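Local coordinates for cell wall binding protein cwp8 (Peptoclostridium difficile, PDB 5J6Q) that probably attaches to the bacterial cell wall through its three CWB2 modules as a protein associated with the S-layer, at residues Asp292-Glu300 against Leu340-Ile351; Lys303-Ile314 against Arg357-Ile368. All blocks are in the same frame, centred on the assembly; numbering follows the deposited sequence.

Contacts 1 and 2 both join helix 294-305 to helix 349-359, and both reach one parallel sheet, where strands 339-342 and 313-318 are neighbours. They touch through Leu340 and Ile314, and their centres lie about 16 Å apart. Each has a buried part and an exposed margin. In contact 1 the start of helix 294-305 lies on strand 339-342 and the start of helix 349-359, and apolar side chains do the work. Contact 2 takes the other ends of the two helices and the strands that follow. There, a salt bridge and bonds to loop carbonyls sit beside an apolar cluster around Ile314.

Contact 1 (Asp292-Glu300 against Leu340-Ile351); sequences DSRFTTAVE and LLSKKDSLPSEI. With SO4 (sulfate ion), chain D.
Leu340 opens the contact from the sheet. Its CD2 lies 4.0 Å from Ala298 O and also approaches the methyl of Ala298. Leu341 points at the helix. Its CD1 comes within 3.5 Å of Arg294 O and also meets Ala298 CB, while its CB packs against the ring of Phe295. Leu341 O lies at the edge of that ring. Lys343 stays at the exposed margin. Its chain bends at chi2 (120°), which brings CE to 3.8 Å from Phe295 CZ, the two side chains crossing at about a right angle.

Pro348 is the N-cap residue of helix 349-359. Its CG makes a CH-pi contact over one face of the Phe295 ring, 4.1 Å from the centroid. Arg294 CG covers the opposite face, so the ring is held between a proline and an aliphatic chain. This is the packing of a helix on the parallel beta sheet of an alpha/beta fold, here in the first CWB2 module. The axis of helix 294-300 runs roughly antiparallel to that of strand 340-342, at 154°.

Glu350 lays its CG on Thr296 CG2 at the exposed margin, and its backbone O lies 3.7 Å from Val299 CG2. Ile351 is buried. Its CG1 is turned away from the carbonyl carbon (chi1 -72°), which lays it near Phe295 CD2 and lets CD1 reach Phe295 O and Val299 CG2.

The helix facing this segment begins with a capping box. Ser293 N donates to Thr296 OG1 at 2.9 Å, and Thr296 N returns a weak bond to Ser293 OG. A sulfate ion, probably from the crystallisation liquor, sits at this helix end. Arg294 N and NE both donate to its O3, with NE at 2.9 Å, and Arg294 NH1 donates to its O1. Gln529 also binds the sulfate, and Arg294 NH2 bonds Glu319 O.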
# COMPACT_ATOMS: atom_id res chain seq x y z
N ASP A 292 11.23 0.57 12.68
CA ASP A 292 10.57 0.72 13.98
C ASP A 292 11.46 1.44 14.97
O ASP A 292 10.98 1.81 16.08
CB ASP A 292 10.14 -0.67 14.53
CG ASP A 292 11.28 -1.69 14.47
OD1 ASP A 292 12.38 -1.38 14.93
OD2 ASP A 292 11.05 -2.80 13.96
N SER A 293 12.77 1.67 14.63
CA SER A 293 13.59 2.42 15.61
C SER A 293 14.73 3.14 14.88
O SER A 293 14.85 2.97 13.65
CB SER A 293 14.16 1.46 16.67
OG SER A 293 15.13 0.56 16.11
N ARG A 294 15.51 3.95 15.57
CA ARG A 294 16.67 4.63 14.97
C ARG A 294 17.67 3.62 14.40
O ARG A 294 18.27 3.84 13.31
CB ARG A 294 17.34 5.56 16.00
CG ARG A 294 17.97 4.80 17.20
CD ARG A 294 18.37 5.78 18.34
NE ARG A 294 17.27 6.68 18.66
CZ ARG A 294 17.43 7.95 19.04
NH1 ARG A 294 16.38 8.72 19.29
NH2 ARG A 294 18.65 8.47 19.17
N PHE A 295 17.83 2.48 15.08
CA PHE A 295 18.69 1.36 14.53
C PHE A 295 18.16 0.81 13.19
O PHE A 295 18.95 0.65 12.27
CB PHE A 295 18.75 0.11 15.53
CG PHE A 295 19.20 0.59 16.88
CD1 PHE A 295 18.30 0.69 17.94
CD2 PHE A 295 20.51 0.99 17.10
CE1 PHE A 295 18.70 1.20 19.18
CE2 PHE A 295 20.92 1.50 18.33
CZ PHE A 295 20.00 1.61 19.37
N THR A 296 16.80 0.52 13.07
CA THR A 296 16.34 -0.07 11.78
C THR A 296 16.21 1.02 10.68
O THR A 296 16.45 0.73 9.47
CB THR A 296 15.10 -0.90 11.99
OG1 THR A 296 14.18 -0.16 12.85
CG2 THR A 296 15.46 -2.25 12.64
N THR A 297 15.89 2.28 11.07
CA THR A 297 15.97 3.38 10.08
C THR A 297 17.41 3.46 9.59
O THR A 297 17.62 3.53 8.36
CB THR A 297 15.55 4.70 10.68
OG1 THR A 297 14.18 4.56 11.10
CG2 THR A 297 15.73 5.88 9.70
N ALA A 298 18.41 3.41 10.48
CA ALA A 298 19.86 3.51 10.06
C ALA A 298 20.24 2.37 9.05
O ALA A 298 20.92 2.63 8.03
CB ALA A 298 20.79 3.49 11.28
N VAL A 299 19.72 1.14 9.28
CA VAL A 299 19.90 0.07 8.28
C VAL A 299 19.22 0.40 6.95
O VAL A 299 19.80 0.16 5.86
CB VAL A 299 19.33 -1.28 8.83
CG1 VAL A 299 19.52 -2.38 7.78
CG2 VAL A 299 20.01 -1.68 10.18
N GLU A 300 17.97 0.95 6.99
CA GLU A 300 17.30 1.30 5.71
C GLU A 300 18.06 2.38 4.95
O GLU A 300 18.05 2.31 3.70
CB GLU A 300 15.81 1.72 5.88
CG GLU A 300 14.94 0.59 6.44
CD GLU A 300 15.00 -0.69 5.56
OE1 GLU A 300 14.73 -0.60 4.38
OE2 GLU A 300 15.35 -1.77 6.06
N LEU A 340 26.22 3.80 11.25
CA LEU A 340 25.33 2.85 11.89
C LEU A 340 25.42 3.21 13.38
O LEU A 340 26.26 4.00 13.73
CB LEU A 340 25.69 1.36 11.62
CG LEU A 340 25.42 0.93 10.15
CD1 LEU A 340 26.13 -0.45 9.84
CD2 LEU A 340 23.91 0.76 9.89
N LEU A 341 24.61 2.62 14.22
CA LEU A 341 24.54 3.05 15.59
C LEU A 341 24.72 1.89 16.56
O LEU A 341 24.19 0.81 16.29
CB LEU A 341 23.12 3.65 15.82
CG LEU A 341 22.65 4.76 14.83
CD1 LEU A 341 21.13 5.06 15.01
CD2 LEU A 341 23.41 5.99 15.03
N SER A 342 25.36 2.16 17.73
CA SER A 342 25.52 1.12 18.72
C SER A 342 25.02 1.56 20.09
O SER A 342 24.98 2.76 20.38
CB SER A 342 27.01 0.78 18.89
OG SER A 342 27.16 -0.46 19.55
N LYS A 343 24.59 0.60 20.90
CA LYS A 343 24.30 0.98 22.26
C LYS A 343 25.73 1.09 22.88
O LYS A 343 26.72 0.64 22.29
CB LYS A 343 23.45 -0.10 22.93
CG LYS A 343 21.97 0.28 23.04
CD LYS A 343 21.08 -0.70 22.30
CE LYS A 343 19.61 -0.43 22.61
NZ LYS A 343 18.80 -1.65 22.39
N LYS A 344 25.86 1.71 24.03
CA LYS A 344 27.15 1.81 24.68
C LYS A 344 27.58 0.40 25.10
O LYS A 344 28.71 0.01 24.87
CB LYS A 344 27.07 2.69 25.95
CG LYS A 344 28.34 2.60 26.80
CD LYS A 344 28.25 3.42 28.09
CE LYS A 344 29.52 3.29 28.89
NZ LYS A 344 29.46 4.04 30.17
N ASP A 345 26.66 -0.36 25.71
CA ASP A 345 27.02 -1.69 26.20
C ASP A 345 26.67 -2.84 25.27
O ASP A 345 26.74 -3.98 25.71
CB ASP A 345 26.36 -1.95 27.56
CG ASP A 345 26.96 -1.09 28.65
OD1 ASP A 345 28.10 -0.62 28.48
OD2 ASP A 345 26.28 -0.89 29.67
N SER A 346 26.29 -2.57 23.99
CA SER A 346 26.02 -3.68 23.07
C SER A 346 25.79 -3.23 21.63
O SER A 346 25.67 -2.05 21.33
CB SER A 346 24.82 -4.50 23.53
OG SER A 346 23.69 -3.68 23.73
N LEU A 347 25.74 -4.21 20.75
CA LEU A 347 25.51 -4.01 19.33
C LEU A 347 24.24 -4.76 19.03
O LEU A 347 24.24 -6.00 19.12
CB LEU A 347 26.68 -4.58 18.50
CG LEU A 347 26.83 -3.97 17.11
CD1 LEU A 347 27.17 -2.50 17.22
CD2 LEU A 347 27.92 -4.68 16.36
N PRO A 348 23.14 -4.06 18.69
CA PRO A 348 21.87 -4.73 18.39
C PRO A 348 22.12 -5.68 17.17
O PRO A 348 22.99 -5.31 16.39
CB PRO A 348 20.91 -3.55 18.10
CG PRO A 348 21.53 -2.40 18.85
CD PRO A 348 23.02 -2.60 18.57
N SER A 349 21.39 -6.80 17.00
CA SER A 349 21.64 -7.74 15.94
C SER A 349 21.38 -7.17 14.56
O SER A 349 22.03 -7.60 13.61
CB SER A 349 20.81 -9.02 16.12
OG SER A 349 19.41 -8.81 16.01
N GLU A 350 20.46 -6.22 14.46
CA GLU A 350 20.11 -5.59 13.19
C GLU A 350 21.26 -4.87 12.61
O GLU A 350 21.44 -4.89 11.42
CB GLU A 350 18.94 -4.59 13.39
CG GLU A 350 17.63 -5.33 13.59
CD GLU A 350 17.28 -5.48 15.08
OE1 GLU A 350 16.12 -5.79 15.33
OE2 GLU A 350 18.16 -5.28 15.98
N ILE A 351 22.04 -4.20 13.44
CA ILE A 351 23.21 -3.42 13.04
C ILE A 351 24.41 -4.43 12.71
O ILE A 351 25.14 -4.26 11.74
CB ILE A 351 23.56 -2.48 14.20
CG1 ILE A 351 22.49 -1.29 14.34
CG2 ILE A 351 24.98 -1.93 14.03
CD1 ILE A 351 22.25 -0.40 13.10
S SO4 D . 13.74 5.68 18.47
O1 SO4 D . 13.84 6.84 19.40
O2 SO4 D . 12.74 4.83 18.84
O3 SO4 D . 14.92 4.92 18.46
O4 SO4 D . 13.48 6.19 17.06

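Contact 2 (Lys303-Ile314 against Arg357-Ile368); sequences KERFKDGEAEAI and RVLGSNLSSKKI
Arg357 meets the loop after helix 294-305 with the end of its guanidinium. CG is anti to the backbone N (chi1 -165°) and the chain bends at chi3 (59°), which turns NH1 and NH2 toward Phe306 O. Both donate to it, each at 2.9 Å, from the same face of the carbonyl plane. NH1 also forms a salt bridge with Asp308 OD1 at 2.9 Å. The carboxylate is turned 62° from the guanidinium plane and is met on its anti side. Lys303 CG lies over one guanidinium face, and Glu354 forms a second salt bridge through NH2.

Lys366 runs extended beyond CG across the loop. Its NZ is gripped by Ala311 O at 3.0 Å, Leu359 O at 2.8 Å and Asn362 OD1. Between these two groups Gly309 N donates to Arg357 O, and Ala311 N to Val358 O.

Toward the sheet, Ile314 CD1 touches Val358 CG2 at 3.6 Å. Ile314 crosses Leu359 at about a right angle and lies side by side with Ile368. Ile314 N donates to Lys367 O. Strand 339-342, helix 349-359 and strand 367-371 form a beta-alpha-beta crossover, with strand 313-318 between the two strands, as in the alpha/beta fold of a CWB2 module.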
# COMPACT_ATOMS: atom_id res chain seq x y z
N LYS A 303 20.86 0.36 3.40
CA LYS A 303 20.45 -0.36 2.19
C LYS A 303 20.28 0.55 0.98
O LYS A 303 20.53 0.11 -0.15
CB LYS A 303 19.17 -1.12 2.44
CG LYS A 303 19.50 -2.29 3.41
CD LYS A 303 18.19 -2.63 4.08
CE LYS A 303 18.24 -3.91 4.89
NZ LYS A 303 16.89 -4.53 4.89
N GLU A 304 19.93 1.83 1.20
CA GLU A 304 19.77 2.70 0.08
C GLU A 304 21.11 3.08 -0.46
O GLU A 304 21.28 3.17 -1.68
CB GLU A 304 18.97 3.96 0.47
CG GLU A 304 18.60 4.77 -0.74
CD GLU A 304 17.58 4.06 -1.66
OE1 GLU A 304 16.72 3.26 -1.14
OE2 GLU A 304 17.66 4.32 -2.87
N ARG A 305 22.09 3.27 0.42
CA ARG A 305 23.41 3.67 -0.01
C ARG A 305 24.24 2.51 -0.59
O ARG A 305 25.01 2.76 -1.52
CB ARG A 305 24.19 4.27 1.18
CG ARG A 305 23.48 5.53 1.68
CD ARG A 305 24.23 6.24 2.78
NE ARG A 305 25.60 6.56 2.37
CZ ARG A 305 26.62 6.52 3.20
NH1 ARG A 305 27.85 6.80 2.75
NH2 ARG A 305 26.45 6.22 4.48
N PHE A 306 24.13 1.28 -0.06
CA PHE A 306 25.02 0.24 -0.58
C PHE A 306 24.40 -1.11 -0.92
O PHE A 306 23.62 -1.68 -0.16
CB PHE A 306 26.14 -0.09 0.42
CG PHE A 306 26.84 1.11 1.03
CD1 PHE A 306 26.41 1.64 2.24
CD2 PHE A 306 27.90 1.71 0.39
CE1 PHE A 306 27.02 2.75 2.78
CE2 PHE A 306 28.52 2.80 0.94
CZ PHE A 306 28.07 3.33 2.14
N LYS A 307 24.80 -1.61 -2.10
CA LYS A 307 24.46 -2.94 -2.55
C LYS A 307 25.33 -3.87 -1.68
O LYS A 307 26.28 -3.41 -1.07
CB LYS A 307 24.79 -3.11 -4.04
CG LYS A 307 23.86 -2.34 -4.94
CD LYS A 307 24.30 -2.51 -6.42
CE LYS A 307 23.53 -1.62 -7.39
NZ LYS A 307 24.29 -0.38 -7.73
N ASP A 308 25.00 -5.16 -1.58
CA ASP A 308 25.79 -6.11 -0.74
C ASP A 308 27.25 -6.00 -0.97
O ASP A 308 27.65 -5.90 -2.12
CB ASP A 308 25.40 -7.61 -0.96
CG ASP A 308 23.94 -7.82 -0.68
OD1 ASP A 308 23.38 -7.05 0.13
OD2 ASP A 308 23.35 -8.74 -1.29
N GLY A 309 28.04 -5.97 0.11
CA GLY A 309 29.49 -5.89 0.01
C GLY A 309 30.11 -4.67 -0.65
O GLY A 309 31.31 -4.64 -0.92
N GLU A 310 29.33 -3.64 -0.89
CA GLU A 310 29.84 -2.45 -1.58
C GLU A 310 30.38 -1.38 -0.61
O GLU A 310 30.98 -0.41 -1.06
CB GLU A 310 28.71 -1.94 -2.46
CG GLU A 310 29.05 -0.81 -3.41
CD GLU A 310 27.88 -0.54 -4.31
OE1 GLU A 310 27.85 -1.12 -5.44
OE2 GLU A 310 26.96 0.22 -3.87
N ALA A 311 30.21 -1.52 0.73
CA ALA A 311 30.78 -0.49 1.61
C ALA A 311 32.30 -0.76 1.87
O ALA A 311 32.71 -1.92 2.12
CB ALA A 311 30.03 -0.46 2.97
N GLU A 312 33.10 0.32 1.93
CA GLU A 312 34.49 0.17 2.15
C GLU A 312 34.81 0.25 3.58
O GLU A 312 35.93 -0.10 4.00
CB GLU A 312 35.23 1.22 1.31
CG GLU A 312 35.00 0.88 -0.16
CD GLU A 312 35.29 2.02 -1.09
OE1 GLU A 312 34.96 1.89 -2.29
OE2 GLU A 312 35.85 3.04 -0.63
N ALA A 313 33.83 0.64 4.38
CA ALA A 313 34.08 0.79 5.81
C ALA A 313 32.78 0.93 6.59
O ALA A 313 31.69 0.91 5.99
CB ALA A 313 34.94 2.03 6.06
N ILE A 314 32.89 1.03 7.93
CA ILE A 314 31.74 1.19 8.82
C ILE A 314 32.10 2.43 9.74
O ILE A 314 33.26 2.54 10.15
CB ILE A 314 31.46 -0.05 9.74
CG1 ILE A 314 31.31 -1.35 8.92
CG2 ILE A 314 30.18 0.23 10.65
CD1 ILE A 314 29.98 -1.50 8.20
N ARG A 357 26.49 -7.48 5.81
CA ARG A 357 25.92 -7.30 4.48
C ARG A 357 26.69 -6.32 3.68
O ARG A 357 26.98 -6.62 2.50
CB ARG A 357 24.45 -6.82 4.55
CG ARG A 357 23.75 -6.97 3.18
CD ARG A 357 22.43 -6.18 3.03
NE ARG A 357 22.61 -4.73 3.22
CZ ARG A 357 22.96 -3.89 2.26
NH1 ARG A 357 23.15 -4.31 1.02
NH2 ARG A 357 23.12 -2.58 2.55
N VAL A 358 27.06 -5.14 4.29
CA VAL A 358 27.72 -4.14 3.43
C VAL A 358 29.20 -4.37 3.27
O VAL A 358 29.72 -3.94 2.25
CB VAL A 358 27.42 -2.68 3.90
CG1 VAL A 358 25.92 -2.43 3.93
CG2 VAL A 358 28.04 -2.41 5.28
N LEU A 359 29.90 -5.01 4.27
CA LEU A 359 31.37 -5.26 4.12
C LEU A 359 31.60 -6.43 3.17
O LEU A 359 32.56 -6.40 2.37
CB LEU A 359 32.08 -5.57 5.46
CG LEU A 359 31.95 -4.48 6.49
CD1 LEU A 359 32.53 -4.95 7.82
CD2 LEU A 359 32.61 -3.20 5.97
N GLY A 360 30.73 -7.44 3.23
CA GLY A 360 30.84 -8.58 2.34
C GLY A 360 32.01 -9.51 2.63
O GLY A 360 32.48 -9.58 3.74
N SER A 361 32.54 -10.18 1.57
CA SER A 361 33.58 -11.20 1.75
C SER A 361 34.94 -10.61 1.97
O SER A 361 35.73 -11.21 2.68
CB SER A 361 33.62 -12.18 0.57
OG SER A 361 33.67 -11.56 -0.71
N ASN A 362 35.23 -9.45 1.38
CA ASN A 362 36.54 -8.86 1.54
C ASN A 362 36.61 -7.96 2.77
O ASN A 362 37.36 -7.00 2.77
CB ASN A 362 36.96 -8.10 0.26
CG ASN A 362 36.01 -7.01 -0.25
OD1 ASN A 362 34.79 -7.04 0.03
ND2 ASN A 362 36.49 -6.05 -1.06
N LEU A 363 35.87 -8.26 3.84
CA LEU A 363 35.88 -7.39 5.04
C LEU A 363 37.33 -7.27 5.56
O LEU A 363 37.70 -6.26 6.17
CB LEU A 363 34.94 -7.95 6.14
CG LEU A 363 35.20 -9.43 6.55
CD1 LEU A 363 36.14 -9.49 7.72
CD2 LEU A 363 33.92 -10.08 6.99
N SER A 364 38.16 -8.29 5.26
CA SER A 364 39.57 -8.33 5.71
C SER A 364 40.35 -7.08 5.25
O SER A 364 41.29 -6.70 5.92
CB SER A 364 40.28 -9.60 5.21
OG SER A 364 40.42 -9.61 3.80
N SER A 365 39.97 -6.45 4.15
CA SER A 365 40.67 -5.22 3.77
C SER A 365 39.90 -3.93 4.22
O SER A 365 40.26 -2.84 3.79
CB SER A 365 40.81 -5.19 2.26
OG SER A 365 39.62 -5.70 1.69
N LYS A 366 38.83 -4.06 5.05
CA LYS A 366 38.09 -2.87 5.45
C LYS A 366 38.18 -2.60 6.90
O LYS A 366 38.56 -3.45 7.72
CB LYS A 366 36.63 -3.03 5.02
CG LYS A 366 36.54 -3.17 3.51
CD LYS A 366 35.30 -3.87 3.08
CE LYS A 366 35.21 -3.78 1.54
NZ LYS A 366 33.96 -4.39 1.07
N LYS A 367 37.84 -1.38 7.23
CA LYS A 367 37.88 -0.88 8.58
C LYS A 367 36.50 -0.44 9.18
O LYS A 367 35.59 -0.07 8.47
CB LYS A 367 38.79 0.34 8.58
CG LYS A 367 40.25 -0.06 8.63
CD LYS A 367 41.01 0.56 7.49
CE LYS A 367 41.71 1.81 7.93
NZ LYS A 367 42.16 2.61 6.77
N ILE A 368 36.42 -0.49 10.48
CA ILE A 368 35.30 -0.12 11.30
C ILE A 368 35.84 1.00 12.23
O ILE A 368 36.77 0.72 13.02
CB ILE A 368 34.76 -1.27 12.16
CG1 ILE A 368 34.15 -2.39 11.27
CG2 ILE A 368 33.72 -0.72 13.16
CD1 ILE A 368 33.73 -3.60 12.11